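Local atomic coordinates of interferon-inducible and double-stranded-dependent eIF-2kinase (Carassius auratus, PDB entry 4KMF), a protein that binds Z-DNA through its N-terminal Zalpha domain, the part present here, and probably acts as a protein kinase on translation initiation factor eIF2alpha. Residues Arg8-Phe13 with Leu23-Glu28. Sequence-based numbering, arbitrary orientation.
Sequences RKIIDF and LTIAKE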
# COMPACT_ATOMS: atom_id res chain seq x y z
N ARG A 8 -4.62 -18.19 13.44
CA ARG A 8 -4.15 -19.26 14.33
C ARG A 8 -2.83 -19.83 13.85
O ARG A 8 -1.91 -20.06 14.66
CB ARG A 8 -5.18 -20.39 14.39
CG ARG A 8 -6.31 -20.17 15.39
CD ARG A 8 -7.35 -21.27 15.14
NE ARG A 8 -8.59 -21.12 15.91
CZ ARG A 8 -9.49 -22.10 16.08
NH1 ARG A 8 -9.29 -23.30 15.53
NH2 ARG A 8 -10.59 -21.90 16.80
N LYS A 9 -2.72 -20.02 12.53
CA LYS A 9 -1.48 -20.51 11.93
C LYS A 9 -0.31 -19.55 12.12
O LYS A 9 0.80 -19.98 12.39
CB LYS A 9 -1.70 -20.82 10.46
CG LYS A 9 -2.64 -21.99 10.24
CD LYS A 9 -2.63 -22.49 8.80
CE LYS A 9 -3.59 -23.65 8.68
NZ LYS A 9 -3.21 -24.75 7.70
N ILE A 10 -0.57 -18.25 12.00
CA ILE A 10 0.44 -17.21 12.24
C ILE A 10 0.88 -17.22 13.70
O ILE A 10 2.07 -17.15 14.00
CB ILE A 10 -0.10 -15.81 11.78
CG1 ILE A 10 -0.21 -15.79 10.25
CG2 ILE A 10 0.78 -14.65 12.27
CD1 ILE A 10 -1.17 -14.71 9.67
N ILE A 11 -0.08 -17.30 14.62
CA ILE A 11 0.26 -17.41 16.05
C ILE A 11 1.11 -18.66 16.34
O ILE A 11 2.11 -18.57 17.08
CB ILE A 11 -1.02 -17.39 16.96
CG1 ILE A 11 -1.75 -16.05 16.80
CG2 ILE A 11 -0.70 -17.68 18.43
CD1 ILE A 11 -0.96 -14.81 17.23
N ASP A 12 0.74 -19.79 15.76
CA ASP A 12 1.50 -21.03 15.94
C ASP A 12 2.93 -20.87 15.42
O ASP A 12 3.90 -21.32 16.05
CB ASP A 12 0.82 -22.21 15.23
CG ASP A 12 -0.51 -22.61 15.86
OD1 ASP A 12 -0.82 -22.23 17.02
OD2 ASP A 12 -1.27 -23.34 15.19
N PHE A 13 3.05 -20.22 14.26
CA PHE A 13 4.35 -19.92 13.70
C PHE A 13 5.23 -19.10 14.66
O PHE A 13 6.43 -19.41 14.86
CB PHE A 13 4.23 -19.22 12.34
CG PHE A 13 5.56 -18.94 11.72
CD1 PHE A 13 6.20 -17.70 11.91
CD2 PHE A 13 6.25 -19.95 11.03
CE1 PHE A 13 7.49 -17.49 11.40
CE2 PHE A 13 7.51 -19.71 10.49
CZ PHE A 13 8.13 -18.48 10.67
N LEU A 23 8.07 -10.88 6.27
CA LEU A 23 8.52 -11.57 5.07
C LEU A 23 8.79 -13.03 5.41
O LEU A 23 8.40 -13.92 4.69
CB LEU A 23 9.75 -10.87 4.49
CG LEU A 23 10.04 -11.28 3.05
CD1 LEU A 23 9.91 -10.05 2.16
CD2 LEU A 23 11.44 -11.91 2.93
N THR A 24 9.38 -13.28 6.56
CA THR A 24 9.61 -14.66 7.00
C THR A 24 8.33 -15.49 7.26
O THR A 24 8.21 -16.65 6.86
CB THR A 24 10.44 -14.62 8.24
OG1 THR A 24 11.65 -13.93 7.92
CG2 THR A 24 10.74 -16.02 8.73
N ILE A 25 7.38 -14.87 7.96
CA ILE A 25 6.11 -15.48 8.28
C ILE A 25 5.40 -15.77 6.97
O ILE A 25 4.85 -16.86 6.78
CB ILE A 25 5.25 -14.50 9.13
CG1 ILE A 25 5.95 -14.15 10.45
CG2 ILE A 25 3.85 -15.11 9.36
CD1 ILE A 25 5.28 -13.00 11.22
N ALA A 26 5.38 -14.80 6.06
CA ALA A 26 4.74 -15.03 4.75
C ALA A 26 5.28 -16.22 3.98
O ALA A 26 4.50 -17.00 3.44
CB ALA A 26 4.81 -13.78 3.90
N LYS A 27 6.60 -16.39 3.96
CA LYS A 27 7.20 -17.50 3.24
C LYS A 27 6.77 -18.86 3.82
O LYS A 27 6.51 -19.79 3.07
CB LYS A 27 8.73 -17.38 3.26
N GLU A 28 6.69 -18.96 5.15
CA GLU A 28 6.27 -20.22 5.80
C GLU A 28 4.76 -20.52 5.76
O GLU A 28 4.35 -21.66 5.51
CB GLU A 28 6.83 -20.33 7.20
CG GLU A 28 6.38 -21.62 7.99
CD GLU A 28 6.69 -23.01 7.35
OE1 GLU A 28 7.40 -23.12 6.30
OE2 GLU A 28 6.20 -24.01 7.94
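Phe13 carries most of the contact between Arg8-Phe13 and Leu23-Glu28, its ring reaching Thr24 and Ile25 and, one turn further along the second helix, Glu28. CD1 and CE1 of Phe13 meet Ile25 CG1 obliquely, with Phe13 CE1 3.8 Å from Ile25 CG1, while CD2 and CE2 meet the aliphatic base of Glu28, where Phe13 CE2 lies 3.3 Å from Glu28 CG and 3.4 Å from Glu28 CB. At the far end, Phe13 CZ meets Thr24 CG2 at 4.1 Å. The Glu28 chain bends at chi2 (57°), and its carboxylate is turned off the ring, which is met by CB and CG of Glu28. With CG anti to the backbone N (chi1 -178°), Phe13 spans the distance between backbones whose segment axes come no closer than 10.6 Å. Deeper in, Ile10 CG1 and Ile25 CG2 add an apolar pair 4.2 Å apart. No hydrogen bond joins the segments, and their axes make an angle of 116°. Replacing Phe13 by an alanine would probably take the ring from Ile25 CG1 and the Glu28 methylenes and open a gap between the helices. Ser20 also touches Phe13 and Ile25, and helix 33-45 contributes His39 and Leu40 against Ile10 and Val36 against Ile25. This three-helix core, with its small antiparallel sheet, is that of the winged helix-turn-helix fold of Zalpha domains.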